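Local coordinates for DegV domain-containing protein spr0652 (Streptococcus pneumoniae, PDB 6CNG), which binds linoleic acid and probably other long-chain fatty acids, and may take part in lipid transport or fatty acid metabolism, at residues A[199-211]-A[221-234]. Numbering follows the deposited sequence.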
loop_
_atom_site.group_PDB
_atom_site.type_symbol
_atom_site.label_atom_id
_atom_site.label_comp_id
_atom_site.label_asym_id
_atom_site.label_seq_id
_atom_site.Cartn_x
_atom_site.Cartn_y
_atom_site.Cartn_z
ATOM N N GLY A 199 6.858 14.813 13.128
ATOM C CA GLY A 199 5.924 15.518 12.268
ATOM C C GLY A 199 6.238 16.979 12.050
ATOM O O GLY A 199 5.908 17.527 11.003
ATOM N N THR A 200 6.849 17.634 13.032
ATOM C CA THR A 200 7.126 19.051 12.899
ATOM C C THR A 200 8.335 19.295 12.013
ATOM O O THR A 200 8.394 20.336 11.355
ATOM C CB THR A 200 7.349 19.690 14.274
ATOM O OG1 THR A 200 8.561 19.192 14.869
ATOM C CG2 THR A 200 6.154 19.423 15.215
ATOM N N VAL A 201 9.275 18.332 11.954
ATOM C CA VAL A 201 10.539 18.518 11.244
ATOM C C VAL A 201 10.423 18.269 9.748
ATOM O O VAL A 201 11.378 18.535 9.021
ATOM C CB VAL A 201 11.724 17.696 11.793
ATOM C CG1 VAL A 201 12.216 18.264 13.122
ATOM C CG2 VAL A 201 11.358 16.267 11.960
ATOM N N VAL A 202 9.264 17.815 9.266
ATOM C CA VAL A 202 9.041 17.509 7.855
ATOM C C VAL A 202 7.655 17.990 7.438
ATOM O O VAL A 202 6.849 18.424 8.256
ATOM C CB VAL A 202 9.167 15.995 7.564
ATOM C CG1 VAL A 202 10.616 15.509 7.755
ATOM C CG2 VAL A 202 8.188 15.218 8.437
ATOM N N GLY A 203 7.385 17.892 6.141
ATOM C CA GLY A 203 6.103 18.286 5.596
ATOM C C GLY A 203 5.713 19.731 5.850
ATOM O O GLY A 203 4.547 20.096 5.645
ATOM N N LEU A 204 6.665 20.568 6.280
ATOM C CA LEU A 204 6.386 21.976 6.550
ATOM C C LEU A 204 7.378 22.876 5.832
ATOM O O LEU A 204 8.575 22.879 6.139
ATOM C CB LEU A 204 6.396 22.287 8.050
ATOM C CG LEU A 204 7.758 22.496 8.718
ATOM C CD1 LEU A 204 7.596 22.857 10.192
ATOM C CD2 LEU A 204 8.625 21.253 8.552
ATOM N N LEU A 205 6.866 23.666 4.898
ATOM C CA LEU A 205 7.611 24.782 4.329
ATOM C C LEU A 205 8.907 24.296 3.673
ATOM O O LEU A 205 10.022 24.486 4.162
ATOM C CB LEU A 205 7.812 25.869 5.396
ATOM C CG LEU A 205 6.563 26.716 5.747
ATOM C CD1 LEU A 205 5.359 25.885 6.185
ATOM C CD2 LEU A 205 6.888 27.746 6.824
ATOM N N ASN A 206 8.706 23.639 2.531
ATOM C CA ASN A 206 9.737 23.220 1.576
ATOM C C ASN A 206 10.445 21.925 1.961
ATOM O O ASN A 206 11.395 21.552 1.293
ATOM C CB ASN A 206 10.767 24.325 1.290
ATOM C CG ASN A 206 11.407 24.184 -0.083
ATOM O OD1 ASN A 206 10.880 23.461 -0.925
ATOM N ND2 ASN A 206 12.537 24.871 -0.320
ATOM N N ILE A 207 10.002 21.216 2.991
ATOM C CA ILE A 207 10.703 20.039 3.482
ATOM C C ILE A 207 9.797 18.820 3.357
ATOM O O ILE A 207 8.781 18.718 4.055
ATOM C CB ILE A 207 11.180 20.234 4.924
ATOM C CG1 ILE A 207 12.246 21.338 4.983
ATOM C CG2 ILE A 207 11.702 18.950 5.471
ATOM C CD1 ILE A 207 13.446 21.103 4.090
ATOM N N ARG A 208 10.186 17.877 2.490
ATOM C CA ARG A 208 9.446 16.641 2.280
ATOM C C ARG A 208 10.116 15.521 3.058
ATOM O O ARG A 208 11.343 15.463 3.138
ATOM C CB ARG A 208 9.382 16.292 0.798
ATOM C CG ARG A 208 9.039 17.486 -0.062
ATOM C CD ARG A 208 8.674 17.149 -1.487
ATOM N NE ARG A 208 8.453 18.387 -2.254
ATOM C CZ ARG A 208 8.519 18.502 -3.584
ATOM N NH1 ARG A 208 8.799 17.452 -4.346
ATOM N NH2 ARG A 208 8.307 19.683 -4.158
ATOM N N MET A 209 9.300 14.669 3.669
ATOM C CA MET A 209 9.788 13.544 4.449
ATOM C C MET A 209 10.144 12.385 3.537
ATOM O O MET A 209 9.288 11.840 2.851
ATOM C CB MET A 209 8.721 13.078 5.419
ATOM C CG MET A 209 9.164 11.916 6.255
ATOM S SD MET A 209 7.892 11.367 7.368
ATOM C CE MET A 209 8.720 10.119 8.351
ATOM N N VAL A 210 11.393 11.978 3.573
ATOM C CA VAL A 210 11.845 10.791 2.875
ATOM C C VAL A 210 11.960 9.699 3.921
ATOM O O VAL A 210 12.680 9.846 4.909
ATOM C CB VAL A 210 13.189 11.051 2.192
ATOM C CG1 VAL A 210 13.678 9.827 1.535
ATOM C CG2 VAL A 210 13.054 12.161 1.192
ATOM N N GLY A 211 11.229 8.620 3.736
ATOM C CA GLY A 211 11.169 7.628 4.778
ATOM C C GLY A 211 10.971 6.255 4.199
ATOM O O GLY A 211 10.811 6.073 2.993
ATOM N N LEU A 221 11.958 7.907 9.458
ATOM C CA LEU A 221 12.596 8.951 8.695
ATOM C C LEU A 221 13.969 8.523 8.217
ATOM O O LEU A 221 14.710 7.834 8.919
ATOM C CB LEU A 221 12.744 10.170 9.583
ATOM C CG LEU A 221 13.374 11.382 8.941
ATOM C CD1 LEU A 221 12.583 11.862 7.781
ATOM C CD2 LEU A 221 13.490 12.434 10.007
ATOM N N LEU A 222 14.317 8.987 7.022
ATOM C CA LEU A 222 15.593 8.689 6.406
ATOM C C LEU A 222 16.309 9.955 5.980
ATOM O O LEU A 222 17.522 10.088 6.159
ATOM C CB LEU A 222 15.412 7.842 5.154
ATOM C CG LEU A 222 14.865 6.439 5.321
ATOM C CD1 LEU A 222 14.778 5.803 3.983
ATOM C CD2 LEU A 222 15.688 5.603 6.244
ATOM N N GLN A 223 15.585 10.864 5.354
ATOM C CA GLN A 223 16.166 12.109 4.893
ATOM C C GLN A 223 15.083 13.164 4.898
ATOM O O GLN A 223 13.898 12.869 4.744
ATOM C CB GLN A 223 16.766 12.044 3.476
ATOM C CG GLN A 223 18.043 11.246 3.350
ATOM C CD GLN A 223 18.713 11.444 2.005
ATOM O OE1 GLN A 223 18.631 12.527 1.413
ATOM N NE2 GLN A 223 19.375 10.395 1.510
ATOM N N LYS A 224 15.501 14.385 5.130
ATOM C CA LYS A 224 14.696 15.558 4.843
ATOM C C LYS A 224 15.287 16.146 3.573
ATOM O O LYS A 224 16.507 16.290 3.470
ATOM C CB LYS A 224 14.787 16.539 6.009
ATOM C CG LYS A 224 14.542 15.904 7.396
ATOM C CD LYS A 224 14.924 16.830 8.570
ATOM C CE LYS A 224 15.383 16.062 9.819
ATOM N NZ LYS A 224 14.288 15.736 10.805
ATOM N N ALA A 225 14.454 16.395 2.580
ATOM C CA ALA A 225 14.928 16.974 1.330
ATOM C C ALA A 225 14.213 18.290 1.107
ATOM O O ALA A 225 12.982 18.339 1.168
ATOM C CB ALA A 225 14.658 16.052 0.154
ATOM N N ARG A 226 14.989 19.350 0.865
ATOM C CA ARG A 226 14.440 20.683 0.627
ATOM C C ARG A 226 14.188 20.818 -0.864
ATOM O O ARG A 226 15.107 21.117 -1.638
ATOM C CB ARG A 226 15.382 21.776 1.116
ATOM C CG ARG A 226 14.898 23.194 0.787
ATOM C CD ARG A 226 15.212 24.162 1.909
ATOM N NE ARG A 226 14.076 24.303 2.815
ATOM C CZ ARG A 226 14.156 24.400 4.142
ATOM N NH1 ARG A 226 15.324 24.356 4.781
ATOM N NH2 ARG A 226 13.043 24.529 4.841
ATOM N N GLY A 227 12.952 20.581 -1.267
ATOM C CA GLY A 227 12.519 20.840 -2.620
ATOM C C GLY A 227 12.366 19.546 -3.401
ATOM O O GLY A 227 12.664 18.464 -2.918
ATOM N N SER A 228 11.895 19.697 -4.624
ATOM C CA SER A 228 11.626 18.534 -5.455
ATOM C C SER A 228 12.918 17.861 -5.875
ATOM O O SER A 228 13.205 16.750 -5.436
ATOM C CB SER A 228 10.833 18.922 -6.697
ATOM O OG SER A 228 10.774 17.836 -7.608
ATOM N N LYS A 229 13.718 18.535 -6.704
ATOM C CA LYS A 229 14.911 17.903 -7.262
ATOM C C LYS A 229 15.750 17.213 -6.197
ATOM O O LYS A 229 16.341 16.161 -6.453
ATOM C CB LYS A 229 15.748 18.917 -8.043
ATOM C CG LYS A 229 14.948 19.670 -9.117
ATOM C CD LYS A 229 14.241 18.729 -10.118
ATOM C CE LYS A 229 13.411 19.498 -11.182
ATOM N NZ LYS A 229 12.120 20.081 -10.676
ATOM N N LYS A 230 15.818 17.797 -4.997
ATOM C CA LYS A 230 16.454 17.113 -3.878
ATOM C C LYS A 230 15.628 15.914 -3.419
ATOM O O LYS A 230 16.191 14.933 -2.932
ATOM C CB LYS A 230 16.701 18.089 -2.724
ATOM C CG LYS A 230 17.477 19.319 -3.118
ATOM C CD LYS A 230 18.866 18.992 -3.585
ATOM C CE LYS A 230 19.587 20.229 -4.119
ATOM N NZ LYS A 230 20.720 19.908 -5.056
ATOM N N SER A 231 14.307 15.963 -3.581
ATOM C CA SER A 231 13.482 14.809 -3.238
ATOM C C SER A 231 13.765 13.641 -4.171
ATOM O O SER A 231 13.824 12.483 -3.739
ATOM C CB SER A 231 11.991 15.162 -3.315
ATOM O OG SER A 231 11.602 16.020 -2.269
ATOM N N VAL A 232 13.940 13.915 -5.463
ATOM C CA VAL A 232 14.208 12.821 -6.385
ATOM C C VAL A 232 15.580 12.225 -6.113
ATOM O O VAL A 232 15.724 11.004 -6.017
ATOM C CB VAL A 232 14.021 13.253 -7.846
ATOM C CG1 VAL A 232 14.514 12.149 -8.790
ATOM C CG2 VAL A 232 12.557 13.540 -8.096
ATOM N N GLN A 233 16.601 13.078 -5.972
ATOM C CA GLN A 233 17.936 12.573 -5.681
ATOM C C GLN A 233 17.937 11.704 -4.426
ATOM O O GLN A 233 18.545 10.631 -4.410
ATOM C CB GLN A 233 18.917 13.739 -5.555
ATOM C CG GLN A 233 20.398 13.331 -5.435
ATOM C CD GLN A 233 20.985 12.724 -6.704
ATOM O OE1 GLN A 233 20.970 13.334 -7.790
ATOM N NE2 GLN A 233 21.553 11.528 -6.560
ATOM N N ALA A 234 17.253 12.149 -3.372
ATOM C CA ALA A 234 17.235 11.398 -2.125
ATOM C C ALA A 234 16.581 10.050 -2.323
ATOM O O ALA A 234 17.062 9.042 -1.813
ATOM C CB ALA A 234 16.477 12.177 -1.054
#
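Strands 207-213 and 219-226 form an antiparallel beta hairpin at the margin of the DegV-family mixed sheet, 219-226 being outermost within the chain; Arg-208 pairs with Ala-225 and Val-210 with Gln-223 through backbone hydrogen bonds, and the short strand axes 207-211 and 221-226 run at 147° to each other, N to C. A classic beta bulge interrupts the pairing: Val-210 O accepts from both Leu-222 N (2.8 Å) and Gln-223 N (3.1 Å), so two residues face one and the register slips by one before Gly-211.

The two faces of the hairpin differ. On that of Ile-207, Met-209 and Lys-224, Met-209 CG stands opposite the backbone N (chi1 180°), which puts it 3.7 Å from Leu-221 CD1; the chain runs on extended, and the side chain lies about 7 Å from the bound linoleic acid. Lys-224 lays its CG against Val-202 CG1. On the other face helix 228-242 packs, beginning after the N-cap Gly-227: Ala-234 CB lies 4.1 Å from Val-210 CG2, and Arg-208 stretches toward the first turn, its guanidinium lying with one face over Gly-227 C and Ser-228 N. Ser-231 OG touches Arg-208 CD at 3.2 Å and donates its hydrogen bond to Gly-227 O, one turn back. Gln-223 NE2 hydrogen-bonds to Glu-238 OE2, on helix 228-242.

At the open end, bends at chi2 and chi3 fold Arg-226 back across Ile-207, whose CD1 sits 3.3 Å above the centre of the guanidinium plane. Edge-on, Arg-226 NH2 donates to Leu-205 O at 3.1 Å, with the acceptor only 4° out of that plane.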